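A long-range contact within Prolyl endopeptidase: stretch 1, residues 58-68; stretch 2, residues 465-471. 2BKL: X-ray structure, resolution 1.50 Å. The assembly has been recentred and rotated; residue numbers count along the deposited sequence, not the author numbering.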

ATOM      1  N   ALA A  58     -23.062 -19.958   0.573  1.00 18.44           N
ATOM      2  CA  ALA A  58     -21.996 -20.563   1.379  1.00 18.70           C
ATOM      3  C   ALA A  58     -20.793 -19.648   1.548  1.00 17.35           C
ATOM      4  O   ALA A  58     -20.211 -19.573   2.631  1.00 16.62           O
ATOM      5  N   LEU A  59     -20.384 -18.969   0.483  1.00 14.14           N
ATOM      6  CA  LEU A  59     -19.236 -18.057   0.576  1.00 14.06           C
ATOM      7  C   LEU A  59     -19.590 -16.925   1.540  1.00 12.68           C
ATOM      8  O   LEU A  59     -18.803 -16.595   2.416  1.00 11.32           O
ATOM      9  N   ALA A  60     -20.782 -16.351   1.400  1.00 10.30           N
ATOM     10  CA  ALA A  60     -21.156 -15.225   2.254  1.00 10.06           C
ATOM     11  C   ALA A  60     -21.185 -15.624   3.723  1.00 10.30           C
ATOM     12  O   ALA A  60     -20.700 -14.877   4.564  1.00 10.18           O
ATOM     13  N   ALA A  61     -21.706 -16.814   4.030  1.00 10.70           N
ATOM     14  CA  ALA A  61     -21.786 -17.233   5.431  1.00 10.90           C
ATOM     15  C   ALA A  61     -20.373 -17.423   5.964  1.00  9.05           C
ATOM     16  O   ALA A  61     -20.083 -17.093   7.108  1.00 10.21           O
ATOM     17  N   ARG A  62     -19.486 -17.961   5.129  1.00 10.03           N
ATOM     18  CA  ARG A  62     -18.142 -18.273   5.578  1.00  9.89           C
ATOM     19  C   ARG A  62     -17.330 -16.983   5.773  1.00 10.46           C
ATOM     20  O   ARG A  62     -16.604 -16.836   6.767  1.00 10.52           O
ATOM     21  N   PHE A  63     -17.463 -16.052   4.833  1.00 10.39           N
ATOM     22  CA  PHE A  63     -16.767 -14.767   4.949  1.00  9.75           C
ATOM     23  C   PHE A  63     -17.304 -13.962   6.137  1.00 10.46           C
ATOM     24  O   PHE A  63     -16.561 -13.230   6.774  1.00 12.15           O
ATOM     25  N   LYS A  64     -18.581 -14.118   6.479  1.00 10.41           N
ATOM     26  CA  LYS A  64     -19.100 -13.458   7.675  1.00 12.40           C
ATOM     27  C   LYS A  64     -18.436 -14.010   8.950  1.00 11.82           C
ATOM     28  O   LYS A  64     -18.070 -13.258   9.848  1.00 14.24           O
ATOM     29  N   GLU A  65     -18.228 -15.321   9.001  1.00 11.05           N
ATOM     30  CA  GLU A  65     -17.563 -15.978  10.111  1.00 12.78           C
ATOM     31  C   GLU A  65     -16.092 -15.540  10.219  1.00 12.95           C
ATOM     32  O   GLU A  65     -15.533 -15.443  11.317  1.00 14.45           O
ATOM     33  N   LEU A  66     -15.474 -15.241   9.080  1.00 10.94           N
ATOM     34  CA  LEU A  66     -14.040 -14.958   9.034  1.00 11.10           C
ATOM     35  C   LEU A  66     -13.694 -13.486   9.140  1.00 10.51           C
ATOM     36  O   LEU A  66     -12.678 -13.133   9.742  1.00 12.94           O
ATOM     37  N   PHE A  67     -14.482 -12.611   8.524  1.00  9.42           N
ATOM     38  CA  PHE A  67     -14.087 -11.193   8.385  1.00  9.99           C
ATOM     39  C   PHE A  67     -14.424 -10.337   9.598  1.00 11.21           C
ATOM     40  O   PHE A  67     -13.814  -9.280   9.794  1.00 11.30           O
ATOM     41  N   TYR A  68     -15.434 -10.723  10.375  1.00  9.16           N
ATOM     42  CA  TYR A  68     -15.718 -10.012  11.629  1.00  9.93           C
ATOM     43  C   TYR A  68     -14.849 -10.655  12.686  1.00 11.16           C
ATOM     44  O   TYR A  68     -14.972 -11.847  12.949  1.00 13.65           O
ATOM     45  N   ARG A 465      -4.342 -13.524   5.236  1.00 13.11           N
ATOM     46  CA  ARG A 465      -5.563 -13.086   4.614  1.00 14.52           C
ATOM     47  C   ARG A 465      -6.581 -14.207   4.783  1.00 11.92           C
ATOM     48  O   ARG A 465      -6.448 -15.264   4.171  1.00 11.56           O
ATOM     49  N   SER A 466      -7.601 -13.988   5.590  1.00 11.31           N
ATOM     50  CA  SER A 466      -8.636 -15.003   5.729  1.00  9.82           C
ATOM     51  C   SER A 466      -9.456 -15.168   4.444  1.00  8.65           C
ATOM     52  O   SER A 466     -10.085 -16.201   4.244  1.00  7.88           O
ATOM     53  N   SER A 467      -9.394 -14.172   3.562  1.00  9.60           N
ATOM     54  CA  SER A 467     -10.155 -14.200   2.323  1.00  9.37           C
ATOM     55  C   SER A 467      -9.834 -15.361   1.400  1.00  9.52           C
ATOM     56  O   SER A 467     -10.657 -15.709   0.577  1.00 10.17           O
ATOM     57  N   ILE A 468      -8.643 -15.938   1.525  1.00  8.38           N
ATOM     58  CA  ILE A 468      -8.236 -17.042   0.678  1.00  8.67           C
ATOM     59  C   ILE A 468      -8.695 -18.407   1.213  1.00  7.78           C
ATOM     60  O   ILE A 468      -8.563 -19.410   0.535  1.00  7.50           O
ATOM     61  N   LEU A 469      -9.253 -18.475   2.420  1.00  7.98           N
ATOM     62  CA  LEU A 469      -9.529 -19.781   3.008  1.00  8.87           C
ATOM     63  C   LEU A 469     -10.594 -20.617   2.260  1.00  7.42           C
ATOM     64  O   LEU A 469     -10.362 -21.786   2.043  1.00  7.70           O
ATOM     65  N   PRO A 470     -11.736 -20.073   1.843  1.00  8.57           N
ATOM     66  CA  PRO A 470     -12.678 -20.854   1.018  1.00  9.69           C
ATOM     67  C   PRO A 470     -12.037 -21.396  -0.281  1.00  7.37           C
ATOM     68  O   PRO A 470     -12.290 -22.527  -0.705  1.00  9.33           O
ATOM     69  N   TRP A 471     -11.116 -20.628  -0.843  1.00  7.27           N
ATOM     70  CA  TRP A 471     -10.412 -21.034  -2.053  1.00  7.43           C
ATOM     71  C   TRP A 471      -9.545 -22.257  -1.778  1.00  7.36           C
ATOM     72  O   TRP A 471      -9.648 -23.253  -2.489  1.00  7.81           O
TER

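At the centre of this contact lies Pro 470, whose CA-to-CB bond points toward the helix of stretch 1, its side chain sitting as a knob among Leu 59, Arg 62, Phe 63 and Leu 66. Leu 59 is followed by Arg 62 and Phe 63 one turn on and by Leu 66 a further turn on, so all four face the same side of the helix. Proline suits the knob: its compact, rigid ring, here puckered C-gamma exo, offers carbon to each neighbour. Leu 59 (m, t) leaves its backbone sideways but brings CD2 to 3.7 Å from Pro 470 CB. Phe 63, with chi1 m, also starts sideways, and its CE1 comes to 3.6 Å from Pro 470 CG. Leu 66 (m, t) points toward stretch 2; its CD1 lies 4.3 Å from Pro 470 CD, while its CD2 meets CD1 of Leu 469 (m, t) at 4.1 Å.

Arg 62 closes the hole with the aliphatic part of its side chain, CG lying 3.9 Å from Pro 470 CG. Its chi1 is t and chi2 p, and its guanidinium meets a residue of its own helix, NH1 forming a salt bridge with Glu 65 OE1 at 3.1 Å; the hydrogen bond within it is weak.

Toward the serines the surface becomes more polar. The edge of the Phe 63 ring meets a backbone carbonyl, CE1 to Ser 467 O at 3.5 Å. Phe 67 (chi1 m) likewise turns its ring edge to both serines, each with chi1 p: CD1 is 3.4 Å from Ser 466 OG, and CZ is 3.8 Å from Ser 467 CB. No direct hydrogen bond joins the stretches; instead, water 1 bridges them, donating to Leu 66 O at 2.7 Å and hydrogen bonding with Ser 466 OG at 2.7 Å.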

ATOM      1  CB  ALA A  58     -21.538 -21.892   0.788  1.00 19.93           C
ATOM      2  CB  LEU A  59     -18.836 -17.460  -0.781  1.00 14.65           C
ATOM      3  CG  LEU A  59     -17.990 -18.311  -1.737  1.00 15.81           C
ATOM      4  CD1 LEU A  59     -17.934 -17.595  -3.068  1.00 15.68           C
ATOM      5  CD2 LEU A  59     -16.601 -18.564  -1.217  1.00 16.79           C
ATOM      6  CB  ALA A  60     -22.482 -14.638   1.860  1.00  9.57           C
ATOM      7  CB  ALA A  61     -22.598 -18.522   5.598  1.00 11.59           C
ATOM      8  CB  ARG A  62     -17.450 -19.211   4.578  1.00 11.98           C
ATOM      9  CG  ARG A  62     -16.045 -19.665   4.984  1.00 12.11           C
ATOM     10  CD  ARG A  62     -15.945 -20.300   6.380  1.00 13.23           C
ATOM     11  NE  ARG A  62     -14.600 -20.812   6.634  1.00 12.93           N
ATOM     12  CZ  ARG A  62     -14.065 -20.950   7.847  1.00 14.12           C
ATOM     13  NH1 ARG A  62     -14.755 -20.636   8.936  1.00 14.35           N
ATOM     14  NH2 ARG A  62     -12.826 -21.414   7.965  1.00 14.85           N
ATOM     15  CB  PHE A  63     -16.838 -13.959   3.654  1.00  9.18           C
ATOM     16  CG  PHE A  63     -16.007 -14.515   2.523  1.00  9.41           C
ATOM     17  CD1 PHE A  63     -14.719 -14.964   2.739  1.00 11.60           C
ATOM     18  CD2 PHE A  63     -16.519 -14.578   1.248  1.00 10.55           C
ATOM     19  CE1 PHE A  63     -13.939 -15.448   1.683  1.00 11.95           C
ATOM     20  CE2 PHE A  63     -15.742 -15.078   0.186  1.00 12.57           C
ATOM     21  CZ  PHE A  63     -14.465 -15.517   0.423  1.00 11.37           C
ATOM     22  CB  LYS A  64     -20.629 -13.576   7.727  1.00 14.65           C
ATOM     23  CG  LYS A  64     -21.256 -12.609   8.696  1.00 19.99           C
ATOM     24  CD  LYS A  64     -22.775 -12.678   8.640  1.00 22.53           C
ATOM     25  CE  LYS A  64     -23.397 -11.946   9.829  1.00 24.57           C
ATOM     26  NZ  LYS A  64     -23.262 -12.747  11.072  1.00 28.25           N
ATOM     27  CB  GLU A  65     -17.703 -17.497   9.921  1.00 16.68           C
ATOM     28  CG  GLU A  65     -17.002 -18.414  10.890  1.00 22.04           C
ATOM     29  CD  GLU A  65     -17.405 -19.882  10.701  1.00 22.41           C
ATOM     30  OE1 GLU A  65     -17.744 -20.295   9.545  1.00 24.48           O
ATOM     31  OE2 GLU A  65     -17.375 -20.634  11.711  1.00 27.78           O
ATOM     32  CB  LEU A  66     -13.443 -15.484   7.723  1.00 10.45           C
ATOM     33  CG  LEU A  66     -13.374 -16.999   7.581  1.00 10.31           C
ATOM     34  CD1 LEU A  66     -13.008 -17.368   6.173  1.00  9.21           C
ATOM     35  CD2 LEU A  66     -12.402 -17.584   8.606  1.00 11.51           C
ATOM     36  CB  PHE A  67     -14.715 -10.537   7.149  1.00  9.89           C
ATOM     37  CG  PHE A  67     -14.125 -10.952   5.841  1.00 10.08           C
ATOM     38  CD1 PHE A  67     -13.198 -11.984   5.728  1.00 11.33           C
ATOM     39  CD2 PHE A  67     -14.550 -10.320   4.701  1.00  8.87           C
ATOM     40  CE1 PHE A  67     -12.669 -12.323   4.470  1.00 10.95           C
ATOM     41  CE2 PHE A  67     -14.049 -10.661   3.444  1.00 10.44           C
ATOM     42  CZ  PHE A  67     -13.115 -11.680   3.337  1.00 10.55           C
ATOM     43  CB  TYR A  68     -17.191 -10.109  11.994  1.00  9.40           C
ATOM     44  CG  TYR A  68     -18.100  -9.265  11.124  1.00  8.59           C
ATOM     45  CD1 TYR A  68     -18.178  -7.890  11.290  1.00  9.22           C
ATOM     46  CD2 TYR A  68     -18.906  -9.853  10.130  1.00  8.68           C
ATOM     47  CE1 TYR A  68     -19.029  -7.113  10.497  1.00 10.79           C
ATOM     48  CE2 TYR A  68     -19.738  -9.107   9.334  1.00  8.95           C
ATOM     49  CZ  TYR A  68     -19.809  -7.730   9.486  1.00  9.72           C
ATOM     50  OH  TYR A  68     -20.645  -6.986   8.654  1.00 12.82           O
ATOM     51  CB  ARG A 465      -5.339 -12.840   3.122  1.00 19.37           C
ATOM     52  CG  ARG A 465      -4.622 -11.548   2.749  1.00 24.23           C
ATOM     53  CD  ARG A 465      -4.590 -11.351   1.209  1.00 27.51           C
ATOM     54  NE  ARG A 465      -3.941 -10.110   0.767  1.00 32.13           N
ATOM     55  CZ  ARG A 465      -4.477  -9.191  -0.055  1.00 33.29           C
ATOM     56  NH1 ARG A 465      -5.704  -9.321  -0.570  1.00 35.21           N
ATOM     57  NH2 ARG A 465      -3.764  -8.115  -0.375  1.00 36.47           N
ATOM     58  CB  SER A 466      -9.555 -14.671   6.897  1.00  9.66           C
ATOM     59  OG  SER A 466     -10.267 -13.488   6.661  1.00 12.95           O
ATOM     60  CB  SER A 467     -10.011 -12.884   1.555  1.00 10.32           C
ATOM     61  OG  SER A 467      -8.668 -12.670   1.126  1.00 11.03           O
ATOM     62  CB  ILE A 468      -6.707 -17.077   0.437  1.00  9.53           C
ATOM     63  CG1 ILE A 468      -5.946 -17.563   1.671  1.00  9.05           C
ATOM     64  CG2 ILE A 468      -6.204 -15.737  -0.105  1.00 11.99           C
ATOM     65  CD1 ILE A 468      -4.494 -17.860   1.365  1.00 11.63           C
ATOM     66  CB  LEU A 469      -9.828 -19.695   4.508  1.00 10.48           C
ATOM     67  CG  LEU A 469      -8.621 -19.251   5.338  1.00 12.09           C
ATOM     68  CD1 LEU A 469      -9.062 -19.035   6.786  1.00 14.11           C
ATOM     69  CD2 LEU A 469      -7.494 -20.264   5.275  1.00 14.69           C
ATOM     70  CB  PRO A 470     -13.801 -19.846   0.745  1.00 10.23           C
ATOM     71  CG  PRO A 470     -13.736 -18.993   1.925  1.00 11.18           C
ATOM     72  CD  PRO A 470     -12.282 -18.744   2.173  1.00  9.40           C
ATOM     73  CB  TRP A 471      -9.593 -19.854  -2.566  1.00  7.35           C
ATOM     74  CG  TRP A 471      -8.881 -20.060  -3.879  1.00  7.82           C
ATOM     75  CD1 TRP A 471      -7.532 -20.259  -4.074  1.00  7.01           C
ATOM     76  CD2 TRP A 471      -9.479 -20.100  -5.163  1.00  7.34           C
ATOM     77  NE1 TRP A 471      -7.276 -20.428  -5.411  1.00  7.00           N
ATOM     78  CE2 TRP A 471      -8.452 -20.280  -6.105  1.00  7.60           C
ATOM     79  CE3 TRP A 471     -10.790 -19.962  -5.620  1.00  9.60           C
ATOM     80  CZ2 TRP A 471      -8.708 -20.361  -7.472  1.00  9.92           C
ATOM     81  CZ3 TRP A 471     -11.039 -20.021  -6.972  1.00 10.43           C
ATOM     82  CH2 TRP A 471      -9.994 -20.210  -7.883  1.00 11.33           C
TER
HETATM   83  O   HOH W   1     -10.333 -12.012   8.874  1.00 26.06           O